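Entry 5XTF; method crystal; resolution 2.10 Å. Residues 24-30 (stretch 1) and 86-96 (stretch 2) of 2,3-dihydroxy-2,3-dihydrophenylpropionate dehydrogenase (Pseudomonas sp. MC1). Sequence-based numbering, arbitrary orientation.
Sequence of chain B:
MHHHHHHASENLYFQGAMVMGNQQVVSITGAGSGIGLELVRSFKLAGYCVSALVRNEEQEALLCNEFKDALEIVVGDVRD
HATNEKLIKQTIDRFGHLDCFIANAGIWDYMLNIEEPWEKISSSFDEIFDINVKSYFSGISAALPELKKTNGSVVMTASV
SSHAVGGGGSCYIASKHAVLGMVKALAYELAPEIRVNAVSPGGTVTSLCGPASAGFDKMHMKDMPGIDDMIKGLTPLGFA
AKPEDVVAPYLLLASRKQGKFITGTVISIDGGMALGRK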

ATOM      1  N   GLN B  24      -6.404  33.515   7.500  1.00 30.88           N
ATOM      2  CA  GLN B  24      -6.262  32.133   7.946  1.00 34.33           C
ATOM      3  C   GLN B  24      -5.370  32.061   9.174  1.00 31.08           C
ATOM      4  O   GLN B  24      -4.464  32.878   9.356  1.00 29.91           O
ATOM      5  N   VAL B  25      -5.634  31.051  10.006  1.00 27.29           N
ATOM      6  CA  VAL B  25      -4.980  30.854  11.293  1.00 27.39           C
ATOM      7  C   VAL B  25      -4.586  29.388  11.417  1.00 26.96           C
ATOM      8  O   VAL B  25      -5.424  28.503  11.209  1.00 26.46           O
ATOM      9  N   VAL B  26      -3.327  29.131  11.774  1.00 24.48           N
ATOM     10  CA  VAL B  26      -2.812  27.772  11.909  1.00 23.47           C
ATOM     11  C   VAL B  26      -2.178  27.600  13.282  1.00 24.79           C
ATOM     12  O   VAL B  26      -1.530  28.518  13.796  1.00 22.15           O
ATOM     13  N   SER B  27      -2.331  26.411  13.859  1.00 21.12           N
ATOM     14  CA  SER B  27      -1.743  26.093  15.148  1.00 24.12           C
ATOM     15  C   SER B  27      -0.863  24.852  15.029  1.00 23.02           C
ATOM     16  O   SER B  27      -1.320  23.818  14.544  1.00 21.36           O
ATOM     17  N   ILE B  28       0.375  24.943  15.519  1.00 24.27           N
ATOM     18  CA  ILE B  28       1.448  23.988  15.230  1.00 22.50           C
ATOM     19  C   ILE B  28       2.031  23.460  16.543  1.00 23.31           C
ATOM     20  O   ILE B  28       2.562  24.245  17.330  1.00 27.29           O
ATOM     21  N   THR B  29       1.955  22.143  16.781  1.00 23.86           N
ATOM     22  CA  THR B  29       2.730  21.536  17.869  1.00 24.12           C
ATOM     23  C   THR B  29       4.133  21.149  17.379  1.00 27.46           C
ATOM     24  O   THR B  29       4.420  21.131  16.178  1.00 26.34           O
ATOM     25  N   GLY B  30       5.009  20.807  18.321  1.00 28.44           N
ATOM     26  CA  GLY B  30       6.401  20.543  17.970  1.00 26.52           C
ATOM     27  C   GLY B  30       7.089  21.694  17.259  1.00 27.41           C
ATOM     28  O   GLY B  30       7.877  21.470  16.335  1.00 31.48           O
ATOM     29  N   LYS B  86      -5.242  24.509  26.112  1.00 26.48           N
ATOM     30  CA  LYS B  86      -4.703  25.851  26.300  1.00 30.08           C
ATOM     31  C   LYS B  86      -4.228  26.441  24.978  1.00 28.30           C
ATOM     32  O   LYS B  86      -4.571  27.581  24.635  1.00 27.00           O
ATOM     33  N   LEU B  87      -3.461  25.658  24.207  1.00 28.96           N
ATOM     34  CA  LEU B  87      -3.012  26.093  22.882  1.00 28.72           C
ATOM     35  C   LEU B  87      -4.183  26.558  22.028  1.00 29.02           C
ATOM     36  O   LEU B  87      -4.167  27.663  21.468  1.00 28.81           O
ATOM     37  N   ILE B  88      -5.225  25.734  21.937  1.00 27.45           N
ATOM     38  CA  ILE B  88      -6.392  26.130  21.160  1.00 27.31           C
ATOM     39  C   ILE B  88      -7.037  27.377  21.762  1.00 27.87           C
ATOM     40  O   ILE B  88      -7.310  28.352  21.056  1.00 25.96           O
ATOM     41  N   LYS B  89      -7.298  27.358  23.074  1.00 29.00           N
ATOM     42  CA  LYS B  89      -8.027  28.460  23.693  1.00 29.04           C
ATOM     43  C   LYS B  89      -7.317  29.795  23.455  1.00 32.93           C
ATOM     44  O   LYS B  89      -7.946  30.790  23.073  1.00 34.68           O
ATOM     45  N   GLN B  90      -5.996  29.821  23.632  1.00 30.72           N
ATOM     46  CA  GLN B  90      -5.255  31.050  23.363  1.00 29.47           C
ATOM     47  C   GLN B  90      -5.330  31.433  21.898  1.00 33.27           C
ATOM     48  O   GLN B  90      -5.336  32.629  21.565  1.00 26.20           O
ATOM     49  N   THR B  91      -5.350  30.438  21.005  1.00 29.41           N
ATOM     50  CA  THR B  91      -5.424  30.748  19.583  1.00 30.77           C
ATOM     51  C   THR B  91      -6.710  31.505  19.266  1.00 29.18           C
ATOM     52  O   THR B  91      -6.688  32.537  18.583  1.00 27.24           O
ATOM     53  N   ILE B  92      -7.834  31.016  19.790  1.00 26.77           N
ATOM     54  CA  ILE B  92      -9.135  31.618  19.523  1.00 31.30           C
ATOM     55  C   ILE B  92      -9.208  33.017  20.125  1.00 35.60           C
ATOM     56  O   ILE B  92      -9.644  33.971  19.470  1.00 33.37           O
ATOM     57  N   ASP B  93      -8.770  33.155  21.382  1.00 33.63           N
ATOM     58  CA  ASP B  93      -8.814  34.447  22.060  1.00 33.83           C
ATOM     59  C   ASP B  93      -7.923  35.463  21.371  1.00 34.23           C
ATOM     60  O   ASP B  93      -8.295  36.629  21.227  1.00 34.32           O
ATOM     61  N   ARG B  94      -6.758  35.032  20.913  1.00 30.66           N
ATOM     62  CA  ARG B  94      -5.862  35.944  20.226  1.00 29.08           C
ATOM     63  C   ARG B  94      -6.289  36.178  18.781  1.00 34.28           C
ATOM     64  O   ARG B  94      -6.174  37.300  18.275  1.00 33.39           O
ATOM     65  N   PHE B  95      -6.782  35.146  18.090  1.00 30.19           N
ATOM     66  CA  PHE B  95      -7.053  35.278  16.664  1.00 30.84           C
ATOM     67  C   PHE B  95      -8.504  35.047  16.261  1.00 31.04           C
ATOM     68  O   PHE B  95      -8.845  35.292  15.099  1.00 32.83           O
ATOM     69  N   GLY B  96      -9.366  34.580  17.155  1.00 30.65           N
ATOM     70  CA  GLY B  96     -10.786  34.511  16.838  1.00 31.37           C
ATOM     71  C   GLY B  96     -11.317  33.194  16.328  1.00 29.77           C
ATOM     72  O   GLY B  96     -12.415  32.782  16.706  1.00 36.65           O
TER

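The most unusual feature of this contact is a serine hydroxyl set at the middle of an otherwise largely apolar strand-helix seam, with no hydrogen bond crossing between the two stretches. S27 points its CA-to-CB bond toward the helix in the t rotamer, and its OG lies 3.3 Å from CD2 of L87, a close packing distance for an oxygen against a methyl. The nearest hydroxyl on the helix, OG1 of T91, is 4.0 Å from S27 OG, so the two sit as neighbours rather than partners. S27 OG is hydrogen-bonded elsewhere in the structure, so this buried hydroxyl is satisfied.

T91 OG1 bonds within the helix as well as elsewhere in the structure. In the m rotamer its OG1 donates to the backbone O of L87, one turn back, at 2.7 Å. The same turn is held by T91 N, which reaches L87 O at 3.1 Å, so one carbonyl receives both bonds. With OG1 turned to the helix backbone, the methyl CG2 is free to meet V25, lying 3.7 Å from its CG1.

The geometry behind this is simple. The strand and helix run nearly antiparallel, at 157°, with axes 9.8 Å apart at closest approach. Strand alternation sends V25 and S27 toward the helix and V26 and I28 away from it; helical periodicity answers with L87, T91 and F95, spaced four residues apart and all pointing toward the strand. The register follows, V25 opposite F95 and S27 opposite T91.

At the F95 end, V25 in the t rotamer touches both T91 and F95: its CG2 lies 3.8 Å from F95 CB, and its CG1, already 3.7 Å from T91 CG2, also comes 4.2 Å from F95 CB. F95 is in the m rotamer, and its ring meets V25 CG1 obliquely. The helix ends with F95. G96, the first residue to leave helical phi/psi, has positive phi, and at its backbone angles a CB would be jammed against the carbonyl O of F95, which by itself calls for glycine.

At the other end, L87, with chi1 t and chi2 p, touches two strand residues; its CD2, the closest atom to each, also lies 4.2 Å from CG2 of T29, which starts out sideways in the p rotamer. I88 also starts sideways, yet its m, m side chain brings CD1 to 4.4 Å from S27 OG.

Small, branched and one aromatic side chain share a contact that buries 287 Å², both sides summed, and each buried hydroxyl finds its hydrogen bond outside the strand-helix pair or within the helix itself.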

ATOM      1  CB  GLN B  24      -5.685  31.227   6.854  1.00 30.74           C
ATOM      2  CG  GLN B  24      -6.538  31.136   5.606  1.00 35.79           C
ATOM      3  CD  GLN B  24      -7.896  30.546   5.881  1.00 35.26           C
ATOM      4  OE1 GLN B  24      -8.020  29.338   6.050  1.00 31.67           O
ATOM      5  NE2 GLN B  24      -8.926  31.394   5.928  1.00 32.25           N
ATOM      6  CB  VAL B  25      -5.909  31.248  12.454  1.00 26.12           C
ATOM      7  CG1 VAL B  25      -5.306  30.823  13.768  1.00 24.38           C
ATOM      8  CG2 VAL B  25      -6.200  32.745  12.420  1.00 29.52           C
ATOM      9  CB  VAL B  26      -1.792  27.426  10.803  1.00 23.11           C
ATOM     10  CG1 VAL B  26      -0.585  28.352  10.862  1.00 23.85           C
ATOM     11  CG2 VAL B  26      -1.352  25.963  10.910  1.00 21.39           C
ATOM     12  CB  SER B  27      -2.839  25.869  16.175  1.00 20.94           C
ATOM     13  OG  SER B  27      -2.240  25.625  17.419  1.00 24.49           O
ATOM     14  CB  ILE B  28       2.553  24.664  14.394  1.00 20.06           C
ATOM     15  CG1 ILE B  28       1.946  25.324  13.149  1.00 21.66           C
ATOM     16  CG2 ILE B  28       3.684  23.690  14.057  1.00 18.29           C
ATOM     17  CD1 ILE B  28       2.875  26.274  12.403  1.00 20.08           C
ATOM     18  CB  THR B  29       2.053  20.290  18.459  1.00 25.36           C
ATOM     19  OG1 THR B  29       2.283  19.165  17.596  1.00 27.18           O
ATOM     20  CG2 THR B  29       0.558  20.490  18.670  1.00 20.13           C
ATOM     21  CB  LYS B  86      -3.571  25.792  27.319  1.00 29.98           C
ATOM     22  CG  LYS B  86      -3.027  27.127  27.800  1.00 33.19           C
ATOM     23  CD  LYS B  86      -2.020  26.826  28.914  1.00 36.41           C
ATOM     24  CE  LYS B  86      -0.920  27.862  29.036  1.00 42.10           C
ATOM     25  NZ  LYS B  86      -1.428  29.184  28.657  1.00 44.85           N
ATOM     26  CB  LEU B  87      -2.268  24.959  22.179  1.00 27.13           C
ATOM     27  CG  LEU B  87      -1.721  25.231  20.772  1.00 26.74           C
ATOM     28  CD1 LEU B  87      -0.512  26.101  20.848  1.00 25.15           C
ATOM     29  CD2 LEU B  87      -1.374  23.913  20.046  1.00 23.29           C
ATOM     30  CB  ILE B  88      -7.394  24.971  21.059  1.00 23.26           C
ATOM     31  CG1 ILE B  88      -6.703  23.728  20.472  1.00 25.43           C
ATOM     32  CG2 ILE B  88      -8.603  25.391  20.223  1.00 22.80           C
ATOM     33  CD1 ILE B  88      -5.893  23.991  19.206  1.00 27.73           C
ATOM     34  CB  LYS B  89      -8.216  28.192  25.185  1.00 32.48           C
ATOM     35  CG  LYS B  89      -9.173  29.178  25.848  1.00 41.15           C
ATOM     36  CD  LYS B  89      -9.274  28.963  27.359  1.00 44.26           C
ATOM     37  CE  LYS B  89     -10.512  29.668  27.920  1.00 55.23           C
ATOM     38  NZ  LYS B  89     -10.618  31.101  27.480  1.00 50.14           N
ATOM     39  CB  GLN B  90      -3.795  30.891  23.768  1.00 30.79           C
ATOM     40  CG  GLN B  90      -3.540  30.946  25.261  1.00 34.26           C
ATOM     41  CD  GLN B  90      -2.077  31.209  25.577  1.00 46.59           C
ATOM     42  OE1 GLN B  90      -1.320  31.701  24.744  1.00 45.77           O
ATOM     43  NE2 GLN B  90      -1.695  30.960  26.805  1.00 46.10           N
ATOM     44  CB  THR B  91      -5.327  29.465  18.746  1.00 29.33           C
ATOM     45  OG1 THR B  91      -4.072  28.808  18.984  1.00 24.13           O
ATOM     46  CG2 THR B  91      -5.431  29.805  17.274  1.00 24.52           C
ATOM     47  CB  ILE B  92     -10.251  30.711  20.069  1.00 29.41           C
ATOM     48  CG1 ILE B  92     -10.108  29.306  19.478  1.00 33.98           C
ATOM     49  CG2 ILE B  92     -11.618  31.303  19.770  1.00 35.38           C
ATOM     50  CD1 ILE B  92      -9.996  29.282  17.940  1.00 32.81           C
ATOM     51  CB  ASP B  93      -8.405  34.281  23.518  1.00 35.41           C
ATOM     52  CG  ASP B  93      -9.420  33.483  24.309  1.00 44.10           C
ATOM     53  OD1 ASP B  93     -10.591  33.397  23.859  1.00 49.66           O
ATOM     54  OD2 ASP B  93      -9.058  32.959  25.387  1.00 48.54           O
ATOM     55  CB  ARG B  94      -4.438  35.402  20.284  1.00 31.46           C
ATOM     56  CG  ARG B  94      -3.460  36.206  19.476  1.00 34.99           C
ATOM     57  CD  ARG B  94      -3.110  37.471  20.201  1.00 37.19           C
ATOM     58  NE  ARG B  94      -2.234  38.307  19.395  1.00 37.25           N
ATOM     59  CZ  ARG B  94      -0.918  38.148  19.332  1.00 38.28           C
ATOM     60  NH1 ARG B  94      -0.334  37.171  20.026  1.00 35.70           N
ATOM     61  NH2 ARG B  94      -0.191  38.965  18.577  1.00 32.86           N
ATOM     62  CB  PHE B  95      -6.154  34.324  15.856  1.00 32.92           C
ATOM     63  CG  PHE B  95      -4.678  34.607  16.003  1.00 31.36           C
ATOM     64  CD1 PHE B  95      -4.155  35.848  15.650  1.00 30.63           C
ATOM     65  CD2 PHE B  95      -3.814  33.629  16.481  1.00 26.84           C
ATOM     66  CE1 PHE B  95      -2.791  36.113  15.786  1.00 30.04           C
ATOM     67  CE2 PHE B  95      -2.458  33.876  16.612  1.00 26.15           C
ATOM     68  CZ  PHE B  95      -1.940  35.120  16.273  1.00 27.79           C
TER